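Local coordinates for protein chitin deacetylase 1 (Bombyx mori, PDB 5ZNT) that hydrolyses the N-acetamido groups of N-acetyl-D-glucosamine residues in chitin to give chitosan and acetate, as a zinc-dependent secreted enzyme of the carbohydrate esterase 4 family, at residues K57-G62 with A283-I288; S79-N84 with K348-E353; R110-A115 with K122-M127; D289-L292 with D297-F300. All blocks are in the same frame, centred on the assembly; numbering follows the deposited sequence.

In the fold
The four contacts fall into two groups in the deacetylase fold. Contacts 1 and 4 share helix 278-294, have centres about 11 Å apart and touch where Trp287 meets Phe300; contact 1 sets the helix against helix 53-59, and contact 4 against strand 298-300 of the parallel sheet. Contacts 2 and 3, with centres about 16 Å apart, meet through Met127 against Ser79 and His80, on the metal-bearing side. Contacts 3 and 4 are about 36 Å apart between centres. Along the chain, contacts 1 and 2 cross, contact 3 nests inside both, and contact 4 follows contact 1 but nests inside contact 2. Later chain thus packs back on early chain twice, in contacts 1 and 2.

Contact 1: residues K57-G62 with A283-I288; sequences KEIFNG and AFLYWI
The forked end of Leu285 is the centre of this contact: one methyl group lies against Ile59 and the other against Glu58. On the enclosed side, CD2 of Leu285 comes to 4.1 Å from CG1 of Ile59 and to 4.2 Å from its CG2, the two side chains crossing at about a right angle. Both residues are buried, and Leu281 and Phe44 also pack on Ile59. CG2 of Ile59 also stands 3.6 Å above the middle of the Phe60 ring, just after the helix ends.

The outer side belongs to Glu58, which is exposed and shares less surface with the opposite helix than Ile59 does. With CG of Glu58 anti to the backbone nitrogen (chi1 176°), its extended chain runs past Leu285, and OE2 lies 4.0 Å from Leu285 CD1. It meets the leucine with CG as well as with this carboxylate oxygen. Arg64 touches Leu285 too and also binds the carbonyl oxygen of Ile59, so it joins the end of helix 53-59 to the surface of helix 278-294.

With 171 Å² buried in all and no polar pairing between 57-62 and 283-288, the contact rests on dispersion and the hydrophobic effect, and the carboxylate of Glu58 probably remains hydrated at its margin.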
loop_
_atom_site.group_PDB
_atom_site.type_symbol
_atom_site.label_atom_id
_atom_site.label_comp_id
_atom_site.label_asym_id
_atom_site.label_seq_id
_atom_site.Cartn_x
_atom_site.Cartn_y
_atom_site.Cartn_z
ATOM N N LYS A 57 14.921 -2.723 9.018
ATOM C CA LYS A 57 15.677 -3.920 9.398
ATOM C C LYS A 57 15.254 -4.432 10.765
ATOM O O LYS A 57 15.214 -5.650 10.992
ATOM C CB LYS A 57 17.183 -3.638 9.389
ATOM C CG LYS A 57 17.788 -3.668 8.014
ATOM C CD LYS A 57 19.258 -3.231 8.033
ATOM C CE LYS A 57 19.742 -2.870 6.616
ATOM N NZ LYS A 57 21.129 -2.327 6.610
ATOM N N GLU A 58 14.948 -3.520 11.690
ATOM C CA GLU A 58 14.508 -3.921 13.016
ATOM C C GLU A 58 13.161 -4.632 12.952
ATOM O O GLU A 58 12.953 -5.636 13.639
ATOM C CB GLU A 58 14.426 -2.704 13.934
ATOM C CG GLU A 58 13.892 -2.992 15.312
ATOM C CD GLU A 58 14.044 -1.818 16.294
ATOM O OE1 GLU A 58 14.584 -0.742 15.904
ATOM O OE2 GLU A 58 13.609 -1.972 17.463
ATOM N N ILE A 59 12.234 -4.120 12.138
ATOM C CA ILE A 59 10.915 -4.738 12.012
ATOM C C ILE A 59 11.013 -6.062 11.257
ATOM O O ILE A 59 10.547 -7.105 11.728
ATOM C CB ILE A 59 9.930 -3.787 11.310
ATOM C CG1 ILE A 59 9.763 -2.486 12.107
ATOM C CG2 ILE A 59 8.590 -4.505 11.123
ATOM C CD1 ILE A 59 9.023 -1.371 11.351
ATOM N N PHE A 60 11.581 -6.023 10.057
ATOM C CA PHE A 60 11.591 -7.161 9.147
ATOM C C PHE A 60 12.947 -7.850 9.246
ATOM O O PHE A 60 13.785 -7.790 8.353
ATOM C CB PHE A 60 11.258 -6.709 7.728
ATOM C CG PHE A 60 9.944 -6.014 7.644
ATOM C CD1 PHE A 60 8.766 -6.735 7.776
ATOM C CD2 PHE A 60 9.875 -4.634 7.496
ATOM C CE1 PHE A 60 7.539 -6.103 7.726
ATOM C CE2 PHE A 60 8.652 -3.979 7.452
ATOM C CZ PHE A 60 7.479 -4.695 7.589
ATOM N N ASN A 61 13.135 -8.498 10.395
ATOM C CA ASN A 61 14.422 -9.027 10.816
ATOM C C ASN A 61 14.699 -10.442 10.303
ATOM O O ASN A 61 15.735 -11.018 10.652
ATOM C CB ASN A 61 14.505 -9.008 12.339
ATOM C CG ASN A 61 13.374 -9.782 12.992
ATOM O OD1 ASN A 61 12.638 -10.521 12.326
ATOM N ND2 ASN A 61 13.229 -9.623 14.303
ATOM N N GLY A 62 13.820 -11.007 9.483
ATOM C CA GLY A 62 13.998 -12.385 9.066
ATOM C C GLY A 62 13.630 -13.417 10.109
ATOM O O GLY A 62 13.773 -14.614 9.849
ATOM N N ALA A 283 5.504 -0.989 21.103
ATOM C CA ALA A 283 4.169 -1.570 21.189
ATOM C C ALA A 283 3.802 -2.306 19.905
ATOM O O ALA A 283 3.166 -3.367 19.947
ATOM C CB ALA A 283 3.142 -0.479 21.504
ATOM N N PHE A 284 4.196 -1.766 18.756
ATOM C CA PHE A 284 3.863 -2.396 17.485
ATOM C C PHE A 284 4.543 -3.756 17.362
ATOM O O PHE A 284 3.922 -4.743 16.951
ATOM C CB PHE A 284 4.290 -1.477 16.336
ATOM C CG PHE A 284 3.941 -1.993 14.967
ATOM C CD1 PHE A 284 2.680 -2.510 14.701
ATOM C CD2 PHE A 284 4.868 -1.942 13.948
ATOM C CE1 PHE A 284 2.353 -2.981 13.429
ATOM C CE2 PHE A 284 4.552 -2.407 12.668
ATOM C CZ PHE A 284 3.289 -2.925 12.413
ATOM N N LEU A 285 5.835 -3.814 17.669
ATOM C CA LEU A 285 6.555 -5.076 17.583
ATOM C C LEU A 285 6.034 -6.080 18.613
ATOM O O LEU A 285 5.866 -7.268 18.299
ATOM C CB LEU A 285 8.047 -4.823 17.761
ATOM C CG LEU A 285 8.624 -3.954 16.637
ATOM C CD1 LEU A 285 10.121 -3.797 16.772
ATOM C CD2 LEU A 285 8.249 -4.543 15.263
ATOM N N TYR A 286 5.773 -5.627 19.840
ATOM C CA TYR A 286 5.158 -6.506 20.828
ATOM C C TYR A 286 3.871 -7.105 20.279
ATOM O O TYR A 286 3.649 -8.323 20.358
ATOM C CB TYR A 286 4.887 -5.732 22.117
ATOM C CG TYR A 286 4.353 -6.599 23.230
ATOM C CD1 TYR A 286 3.008 -6.943 23.278
ATOM C CD2 TYR A 286 5.192 -7.073 24.229
ATOM C CE1 TYR A 286 2.508 -7.748 24.286
ATOM C CE2 TYR A 286 4.701 -7.875 25.253
ATOM C CZ TYR A 286 3.361 -8.214 25.271
ATOM O OH TYR A 286 2.857 -9.021 26.281
ATOM N N TRP A 287 3.015 -6.255 19.706
ATOM C CA TRP A 287 1.755 -6.712 19.135
ATOM C C TRP A 287 1.979 -7.723 18.016
ATOM O O TRP A 287 1.347 -8.792 17.994
ATOM C CB TRP A 287 0.959 -5.507 18.627
ATOM C CG TRP A 287 -0.345 -5.891 18.032
ATOM C CD1 TRP A 287 -1.497 -6.208 18.716
ATOM C CD2 TRP A 287 -0.661 -6.012 16.634
ATOM N NE1 TRP A 287 -2.493 -6.523 17.832
ATOM C CE2 TRP A 287 -2.013 -6.408 16.551
ATOM C CE3 TRP A 287 0.070 -5.829 15.445
ATOM C CZ2 TRP A 287 -2.656 -6.620 15.338
ATOM C CZ3 TRP A 287 -0.575 -6.039 14.239
ATOM C CH2 TRP A 287 -1.922 -6.444 14.197
ATOM N N ILE A 288 2.836 -7.386 17.046
ATOM C CA ILE A 288 3.137 -8.301 15.944
ATOM C C ILE A 288 3.583 -9.656 16.479
ATOM O O ILE A 288 3.127 -10.709 16.018
ATOM C CB ILE A 288 4.226 -7.716 15.025
ATOM C CG1 ILE A 288 3.690 -6.552 14.206
ATOM C CG2 ILE A 288 4.741 -8.785 14.090
ATOM C CD1 ILE A 288 4.808 -5.869 13.386
#

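Contact 2: residues S79-N84 with K348-E353. With NAG (2-acetamido-2-deoxy-beta-D-glucopyranose), chain B.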
loop_
_atom_site.group_PDB
_atom_site.type_symbol
_atom_site.label_atom_id
_atom_site.label_comp_id
_atom_site.label_asym_id
_atom_site.label_seq_id
_atom_site.Cartn_x
_atom_site.Cartn_y
_atom_site.Cartn_z
ATOM N N SER A 79 7.747 7.420 -2.852
ATOM C CA SER A 79 7.846 8.685 -3.565
ATOM C C SER A 79 9.312 8.940 -3.922
ATOM O O SER A 79 10.216 8.436 -3.258
ATOM C CB SER A 79 7.291 9.845 -2.710
ATOM O OG SER A 79 7.991 9.932 -1.460
ATOM N N HIS A 80 9.539 9.762 -4.961
ATOM C CA HIS A 80 10.865 9.842 -5.588
ATOM C C HIS A 80 11.868 10.625 -4.748
ATOM O O HIS A 80 12.995 10.170 -4.540
ATOM C CB HIS A 80 10.733 10.468 -6.981
ATOM C CG HIS A 80 12.042 10.738 -7.676
ATOM N ND1 HIS A 80 13.062 9.807 -7.758
ATOM C CD2 HIS A 80 12.480 11.834 -8.340
ATOM C CE1 HIS A 80 14.069 10.319 -8.451
ATOM N NE2 HIS A 80 13.740 11.548 -8.818
ATOM N N LYS A 81 11.510 11.834 -4.289
ATOM C CA LYS A 81 12.557 12.739 -3.828
ATOM C C LYS A 81 13.236 12.177 -2.590
ATOM O O LYS A 81 12.573 11.769 -1.627
ATOM C CB LYS A 81 11.994 14.146 -3.543
ATOM C CG LYS A 81 13.047 15.260 -3.644
ATOM C CD LYS A 81 12.407 16.645 -3.287
ATOM C CE LYS A 81 13.355 17.785 -3.581
ATOM N NZ LYS A 81 12.700 19.141 -3.384
ATOM N N TYR A 82 14.573 12.144 -2.628
ATOM C CA TYR A 82 15.452 11.641 -1.576
ATOM C C TYR A 82 15.442 10.127 -1.434
ATOM O O TYR A 82 16.008 9.604 -0.473
ATOM C CB TYR A 82 15.134 12.260 -0.209
ATOM C CG TYR A 82 14.997 13.772 -0.247
ATOM C CD1 TYR A 82 16.064 14.582 -0.669
ATOM C CD2 TYR A 82 13.811 14.391 0.153
ATOM C CE1 TYR A 82 15.934 15.993 -0.688
ATOM C CE2 TYR A 82 13.672 15.776 0.132
ATOM C CZ TYR A 82 14.732 16.574 -0.279
ATOM O OH TYR A 82 14.569 17.954 -0.299
ATOM N N THR A 83 14.834 9.395 -2.356
ATOM C CA THR A 83 14.790 7.952 -2.207
ATOM C C THR A 83 16.120 7.334 -2.622
ATOM O O THR A 83 16.797 7.829 -3.525
ATOM C CB THR A 83 13.633 7.384 -3.017
ATOM O OG1 THR A 83 12.456 7.576 -2.243
ATOM C CG2 THR A 83 13.798 5.879 -3.347
ATOM N N ASN A 84 16.513 6.295 -1.898
ATOM C CA ASN A 84 17.715 5.514 -2.170
ATOM C C ASN A 84 17.274 4.287 -2.961
ATOM O O ASN A 84 16.632 3.386 -2.410
ATOM C CB ASN A 84 18.362 5.180 -0.834
ATOM C CG ASN A 84 19.529 4.228 -0.932
ATOM O OD1 ASN A 84 19.703 3.471 -1.897
ATOM N ND2 ASN A 84 20.347 4.266 0.104
ATOM N N LYS A 348 16.968 21.162 -14.121
ATOM C CA LYS A 348 16.256 22.423 -14.201
ATOM C C LYS A 348 14.813 22.274 -13.753
ATOM O O LYS A 348 14.156 23.281 -13.493
ATOM C CB LYS A 348 16.320 22.988 -15.620
ATOM C CG LYS A 348 15.636 22.104 -16.660
ATOM C CD LYS A 348 15.755 22.705 -18.066
ATOM C CE LYS A 348 15.254 21.724 -19.118
ATOM N NZ LYS A 348 15.347 22.321 -20.493
ATOM N N GLU A 349 14.307 21.044 -13.623
ATOM C CA GLU A 349 12.950 20.876 -13.103
ATOM C C GLU A 349 12.882 21.059 -11.596
ATOM O O GLU A 349 11.783 21.220 -11.061
ATOM C CB GLU A 349 12.397 19.491 -13.451
ATOM C CG GLU A 349 12.345 19.172 -14.958
ATOM C CD GLU A 349 11.664 17.836 -15.221
ATOM O OE1 GLU A 349 10.460 17.725 -14.923
ATOM O OE2 GLU A 349 12.332 16.890 -15.695
ATOM N N VAL A 350 14.012 20.958 -10.904
ATOM C CA VAL A 350 14.107 21.108 -9.455
ATOM C C VAL A 350 15.154 22.195 -9.204
ATOM O O VAL A 350 16.250 21.917 -8.695
ATOM C CB VAL A 350 14.474 19.776 -8.780
ATOM C CG1 VAL A 350 14.422 19.907 -7.270
ATOM C CG2 VAL A 350 13.519 18.664 -9.228
ATOM N N PRO A 351 14.864 23.431 -9.574
ATOM C CA PRO A 351 15.925 24.451 -9.642
ATOM C C PRO A 351 16.569 24.709 -8.281
ATOM O O PRO A 351 15.894 24.789 -7.261
ATOM C CB PRO A 351 15.191 25.687 -10.180
ATOM C CG PRO A 351 13.731 25.446 -9.880
ATOM C CD PRO A 351 13.546 23.949 -9.978
ATOM N N GLY A 352 17.894 24.772 -8.268
ATOM C CA GLY A 352 18.646 25.118 -7.066
ATOM C C GLY A 352 19.150 23.926 -6.275
ATOM O O GLY A 352 20.299 23.910 -5.819
ATOM N N GLU A 353 18.321 22.902 -6.149
ATOM C CA GLU A 353 18.656 21.767 -5.313
ATOM C C GLU A 353 19.643 20.854 -5.999
ATOM O O GLU A 353 19.634 20.690 -7.225
ATOM C CB GLU A 353 17.409 20.966 -4.977
ATOM C CG GLU A 353 16.291 21.799 -4.408
ATOM C CD GLU A 353 15.256 20.914 -3.774
ATOM O OE1 GLU A 353 15.601 20.219 -2.778
ATOM O OE2 GLU A 353 14.133 20.887 -4.312
HETATM C C1 NAG B . 21.472 3.394 0.201
HETATM C C2 NAG B . 22.446 3.701 1.320
HETATM C C3 NAG B . 23.554 2.649 1.332
HETATM C C4 NAG B . 22.965 1.239 1.356
HETATM C C5 NAG B . 21.873 1.088 0.301
HETATM C C6 NAG B . 21.114 -0.214 0.404
HETATM C C7 NAG B . 22.370 6.151 1.594
HETATM C C8 NAG B . 23.160 7.421 1.481
HETATM N N2 NAG B . 23.010 5.037 1.230
HETATM O O3 NAG B . 24.372 2.896 2.467
HETATM O O4 NAG B . 23.919 0.283 0.910
HETATM O O5 NAG B . 20.915 2.144 0.414
HETATM O O6 NAG B . 20.599 -0.396 1.716
HETATM O O7 NAG B . 21.188 6.139 1.971
HETATM O O HOH W 1 14.735 21.227 -0.326
#
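Two type II beta turns, His80 to Thr83 and Val350 to Glu353, face each other with their nearest CA atoms, those of Lys81 and Val350, 10.2 Å apart. Side chains make the contact. Lys81, extended beyond CG, reaches across to a salt bridge with Glu353, which it meets at about a right angle. NZ of Lys81 is modelled 2.4 Å from Glu353 OE2, so short that the exact length is doubtful. Val350 CG1 lies 4.3 Å from the same Lys81 NZ. The other carboxylate oxygen, Glu353 OE1, accepts a hydrogen bond from a water at 2.8 Å, and that water also lies 3.3 Å from Tyr82 OH. The Tyr82 ring carries CG of Lys81 3.8 Å above its centre. On the metal side, the side chain of Lys81 is about 7 Å from that of the zinc ligand His105.

At the far end of the first loop Asn84 is glycosylated, its ND2 bonded to C1 of the sugar. The same ND2 makes a bent hydrogen bond to O7 of the acetamido group (2.8 Å, 138°), while OD1 caps Ala87 N.

The arrangement pairs the turn of the hairpin 341-345/355-359 with the loop that follows strand 75-78 of the parallel sheet and ends in a glycosylated helix N-cap.

Contact 3: residues R110-A115 with K122-M127; sequences RFWSNA and KEMAGM
Behind the zinc-binding His-Ser-Ile-Thr-His motif of the carbohydrate esterase 4 family, which supplies the ligands His101 and His105, Trp112 packs against Glu123. CH2 of the indole is 3.5 Å from CD of Glu123 and equally close to its CG, with the ring and carboxylate planes 46° apart. The glutamate chain is folded back at chi2 (-78°), which lays its methylene groups along the outer corner of the indole. Its carboxylate is buried and turned to the motif itself: OE2 is hydrogen-bonded to Thr104 OG1, and OE1 weakly to the backbone N of Ile103. Glu123 thus binds the segment between the two histidines and probably helps to set it.

Phe111 completes the aromatic side. Its CE2 stands 3.5 Å above the middle of the Trp112 ring and 4.1 Å from Glu123 OE2. Farther along the indole, CZ3 of Trp112 meets the Met124 methyl CE at 4.2 Å, while NE1 bonds to the carbonyl oxygen of Asn106.

The short helix 109-113 is thus set against the early turns of helix 117-134. Trp120 of that helix also meets the indole, the ring planes about 60° apart, and Met124 reaches on to Val100 of strand 97-100 in the parallel sheet.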
loop_
_atom_site.group_PDB
_atom_site.type_symbol
_atom_site.label_atom_id
_atom_site.label_comp_id
_atom_site.label_asym_id
_atom_site.label_seq_id
_atom_site.Cartn_x
_atom_site.Cartn_y
_atom_site.Cartn_z
ATOM N N ARG A 110 -5.190 20.474 -4.207
ATOM C CA ARG A 110 -6.106 20.728 -5.303
ATOM C C ARG A 110 -5.499 20.317 -6.636
ATOM O O ARG A 110 -6.240 20.008 -7.580
ATOM C CB ARG A 110 -6.517 22.202 -5.303
ATOM C CG ARG A 110 -6.703 22.767 -3.890
ATOM C CD ARG A 110 -6.460 24.278 -3.815
ATOM N NE ARG A 110 -5.210 24.679 -4.454
ATOM C CZ ARG A 110 -4.927 25.920 -4.841
ATOM N NH1 ARG A 110 -5.810 26.895 -4.654
ATOM N NH2 ARG A 110 -3.760 26.184 -5.414
ATOM N N PHE A 111 -4.163 20.294 -6.736
ATOM C CA PHE A 111 -3.548 19.747 -7.944
ATOM C C PHE A 111 -4.015 18.317 -8.185
ATOM O O PHE A 111 -4.470 17.980 -9.281
ATOM C CB PHE A 111 -2.020 19.797 -7.861
ATOM C CG PHE A 111 -1.342 18.828 -8.802
ATOM C CD1 PHE A 111 -1.184 19.149 -10.146
ATOM C CD2 PHE A 111 -0.898 17.585 -8.351
ATOM C CE1 PHE A 111 -0.591 18.256 -11.023
ATOM C CE2 PHE A 111 -0.306 16.688 -9.216
ATOM C CZ PHE A 111 -0.142 17.019 -10.558
ATOM N N TRP A 112 -3.937 17.466 -7.155
ATOM C CA TRP A 112 -4.303 16.058 -7.324
ATOM C C TRP A 112 -5.790 15.898 -7.646
ATOM O O TRP A 112 -6.168 15.119 -8.533
ATOM C CB TRP A 112 -3.937 15.273 -6.063
ATOM C CG TRP A 112 -2.457 15.267 -5.815
ATOM C CD1 TRP A 112 -1.774 15.998 -4.891
ATOM C CD2 TRP A 112 -1.480 14.515 -6.538
ATOM N NE1 TRP A 112 -0.429 15.742 -4.984
ATOM C CE2 TRP A 112 -0.219 14.834 -5.991
ATOM C CE3 TRP A 112 -1.551 13.608 -7.597
ATOM C CZ2 TRP A 112 0.972 14.266 -6.463
ATOM C CZ3 TRP A 112 -0.366 13.027 -8.061
ATOM C CH2 TRP A 112 0.874 13.371 -7.506
ATOM N N SER A 113 -6.650 16.605 -6.917
ATOM C CA SER A 113 -8.080 16.375 -7.077
ATOM C C SER A 113 -8.595 16.883 -8.421
ATOM O O SER A 113 -9.675 16.462 -8.852
ATOM C CB SER A 113 -8.844 17.018 -5.913
ATOM O OG SER A 113 -8.573 16.341 -4.685
ATOM N N ASN A 114 -7.822 17.732 -9.106
ATOM C CA ASN A 114 -8.185 18.320 -10.391
ATOM C C ASN A 114 -7.184 17.983 -11.510
ATOM O O ASN A 114 -7.217 18.610 -12.572
ATOM C CB ASN A 114 -8.306 19.839 -10.233
ATOM C CG ASN A 114 -9.245 20.467 -11.242
ATOM O OD1 ASN A 114 -10.172 19.817 -11.732
ATOM N ND2 ASN A 114 -9.017 21.745 -11.553
ATOM N N ALA A 115 -6.300 17.002 -11.310
ATOM C CA ALA A 115 -5.268 16.717 -12.299
ATOM C C ALA A 115 -5.834 15.978 -13.504
ATOM O O ALA A 115 -6.719 15.128 -13.382
ATOM C CB ALA A 115 -4.136 15.893 -11.675
ATOM N N LYS A 122 2.147 11.251 -15.678
ATOM C CA LYS A 122 3.518 11.713 -15.450
ATOM C C LYS A 122 3.955 11.445 -14.020
ATOM O O LYS A 122 5.097 11.042 -13.785
ATOM C CB LYS A 122 3.652 13.197 -15.775
ATOM C CG LYS A 122 3.555 13.485 -17.283
ATOM C CD LYS A 122 3.489 14.986 -17.536
ATOM C CE LYS A 122 4.658 15.462 -18.362
ATOM N NZ LYS A 122 4.698 16.950 -18.415
ATOM N N GLU A 123 3.057 11.652 -13.056
ATOM C CA GLU A 123 3.387 11.421 -11.650
ATOM C C GLU A 123 3.555 9.936 -11.354
ATOM O O GLU A 123 4.514 9.541 -10.696
ATOM C CB GLU A 123 2.306 12.014 -10.741
ATOM C CG GLU A 123 2.321 13.555 -10.663
ATOM C CD GLU A 123 3.434 14.064 -9.753
ATOM O OE1 GLU A 123 4.251 13.245 -9.293
ATOM O OE2 GLU A 123 3.490 15.274 -9.476
ATOM N N MET A 124 2.618 9.096 -11.812
ATOM C CA MET A 124 2.587 7.711 -11.338
ATOM C C MET A 124 3.303 6.765 -12.295
ATOM O O MET A 124 4.138 5.961 -11.865
ATOM C CB MET A 124 1.127 7.266 -11.107
ATOM C CG MET A 124 0.425 8.104 -9.997
ATOM S SD MET A 124 1.396 8.088 -8.473
ATOM C CE MET A 124 0.253 8.967 -7.416
ATOM N N ALA A 125 2.987 6.830 -13.593
ATOM C CA ALA A 125 3.740 6.013 -14.542
ATOM C C ALA A 125 5.196 6.463 -14.604
ATOM O O ALA A 125 6.092 5.631 -14.777
ATOM C CB ALA A 125 3.105 6.066 -15.933
ATOM N N GLY A 126 5.446 7.767 -14.467
ATOM C CA GLY A 126 6.817 8.244 -14.383
ATOM C C GLY A 126 7.561 7.663 -13.199
ATOM O O GLY A 126 8.702 7.217 -13.325
ATOM N N MET A 127 6.919 7.648 -12.023
ATOM C CA MET A 127 7.580 7.083 -10.852
ATOM C C MET A 127 7.851 5.598 -11.053
ATOM O O MET A 127 8.901 5.093 -10.630
ATOM C CB MET A 127 6.738 7.301 -9.588
ATOM C CG MET A 127 7.375 6.746 -8.308
ATOM S SD MET A 127 9.082 7.369 -8.030
ATOM C CE MET A 127 9.588 6.448 -6.572
#

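Contact 4: residues D289-L292 with D297-F300; sequences DEIL and DVYF
Just ahead of Val298, which packs on Ile291, the carboxylate oxygen Asp297 OD2 is hydrogen-bonded to Tyr258 OH and has Arg262 NH1 as a long, weak ionic partner. The other oxygen, OD1, bonds to His295 ND1, which probably helps to fix the turn between helix and strand. The contact closes the second half of a beta-alpha-beta crossover, in which helices 271-276 and 278-294 connect strand 265-270 to strand 298-300; both strands run parallel to strand 38-45 in the parallel sheet of the distorted (beta/alpha) barrel of carbohydrate esterase 4 enzymes.

The strand offers the helix its alternate residues: Val298 and Phe300 point toward it, whereas Tyr299 points away and meets the ring of Trp325. Ile291 uses its branched methyl, which chi1 of -71° places anti to the backbone nitrogen. From there CG2 touches Val298 CG1 at 3.7 Å, the two side chains crossing at about a right angle, and lies 4.3 Å from Phe300 CE1. Val298 and Phe300 also lean on Ile40 of strand 38-45, so the helix and the neighbouring strand share the same two residues. The backbone N of Phe300 is hydrogen-bonded to Asn66 OD1.

Leu292 brings up the more exposed flank, where Arg64 covers part of it. Its side chain crosses that of Phe300 obliquely, and one methyl does most of the touching: CD2 of Leu292 lies 3.6 Å from CE1 of Phe300 and 3.7 Å from its CD1.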
loop_
_atom_site.group_PDB
_atom_site.type_symbol
_atom_site.label_atom_id
_atom_site.label_comp_id
_atom_site.label_asym_id
_atom_site.label_seq_id
_atom_site.Cartn_x
_atom_site.Cartn_y
_atom_site.Cartn_z
ATOM N N ASP A 289 4.519 -9.649 17.414
ATOM C CA ASP A 289 5.057 -10.908 17.914
ATOM C C ASP A 289 3.991 -11.691 18.676
ATOM O O ASP A 289 3.895 -12.917 18.552
ATOM C CB ASP A 289 6.264 -10.633 18.797
ATOM C CG ASP A 289 7.462 -10.144 18.014
ATOM O OD1 ASP A 289 7.563 -10.440 16.793
ATOM O OD2 ASP A 289 8.320 -9.491 18.633
ATOM N N GLU A 290 3.146 -10.990 19.424
ATOM C CA GLU A 290 2.062 -11.643 20.138
ATOM C C GLU A 290 1.024 -12.231 19.181
ATOM O O GLU A 290 0.555 -13.359 19.381
ATOM C CB GLU A 290 1.420 -10.651 21.103
ATOM C CG GLU A 290 0.335 -11.285 21.968
ATOM C CD GLU A 290 -0.219 -10.319 22.963
ATOM O OE1 GLU A 290 -0.746 -9.270 22.535
ATOM O OE2 GLU A 290 -0.117 -10.599 24.175
ATOM N N ILE A 291 0.662 -11.488 18.128
ATOM C CA ILE A 291 -0.283 -11.994 17.134
ATOM C C ILE A 291 0.295 -13.197 16.389
ATOM O O ILE A 291 -0.392 -14.208 16.186
ATOM C CB ILE A 291 -0.673 -10.874 16.149
ATOM C CG1 ILE A 291 -1.563 -9.816 16.823
ATOM C CG2 ILE A 291 -1.330 -11.465 14.922
ATOM C CD1 ILE A 291 -2.991 -10.263 17.111
ATOM N N LEU A 292 1.555 -13.104 15.948
ATOM C CA LEU A 292 2.159 -14.198 15.190
ATOM C C LEU A 292 2.219 -15.487 16.010
ATOM O O LEU A 292 1.984 -16.575 15.478
ATOM C CB LEU A 292 3.567 -13.815 14.718
ATOM C CG LEU A 292 3.694 -12.811 13.549
ATOM C CD1 LEU A 292 5.153 -12.451 13.347
ATOM C CD2 LEU A 292 3.148 -13.386 12.273
ATOM N N ASP A 297 -3.736 -18.448 11.896
ATOM C CA ASP A 297 -4.651 -18.052 10.831
ATOM C C ASP A 297 -4.519 -16.573 10.454
ATOM O O ASP A 297 -5.450 -16.008 9.872
ATOM C CB ASP A 297 -6.098 -18.367 11.241
ATOM C CG ASP A 297 -6.475 -17.752 12.578
ATOM O OD1 ASP A 297 -5.603 -17.131 13.227
ATOM O OD2 ASP A 297 -7.650 -17.890 12.999
ATOM N N VAL A 298 -3.384 -15.943 10.764
ATOM C CA VAL A 298 -3.143 -14.529 10.470
ATOM C C VAL A 298 -1.887 -14.440 9.602
ATOM O O VAL A 298 -0.844 -14.995 9.963
ATOM C CB VAL A 298 -2.984 -13.698 11.759
ATOM C CG1 VAL A 298 -2.462 -12.268 11.451
ATOM C CG2 VAL A 298 -4.312 -13.617 12.529
ATOM N N TYR A 299 -1.987 -13.748 8.468
ATOM C CA TYR A 299 -0.873 -13.573 7.532
ATOM C C TYR A 299 -0.625 -12.086 7.279
ATOM O O TYR A 299 -1.548 -11.359 6.896
ATOM C CB TYR A 299 -1.163 -14.240 6.186
ATOM C CG TYR A 299 -0.994 -15.738 6.174
ATOM C CD1 TYR A 299 -1.949 -16.571 6.769
ATOM C CD2 TYR A 299 0.104 -16.325 5.551
ATOM C CE1 TYR A 299 -1.804 -17.964 6.747
ATOM C CE2 TYR A 299 0.254 -17.706 5.520
ATOM C CZ TYR A 299 -0.702 -18.513 6.121
ATOM O OH TYR A 299 -0.544 -19.876 6.076
ATOM N N PHE A 300 0.626 -11.655 7.457
ATOM C CA PHE A 300 1.071 -10.319 7.044
ATOM C C PHE A 300 1.584 -10.432 5.620
ATOM O O PHE A 300 2.626 -11.054 5.380
ATOM C CB PHE A 300 2.161 -9.804 7.978
ATOM C CG PHE A 300 1.689 -9.575 9.385
ATOM C CD1 PHE A 300 1.578 -10.636 10.269
ATOM C CD2 PHE A 300 1.356 -8.298 9.824
ATOM C CE1 PHE A 300 1.132 -10.434 11.566
ATOM C CE2 PHE A 300 0.933 -8.087 11.135
ATOM C CZ PHE A 300 0.806 -9.156 11.996
#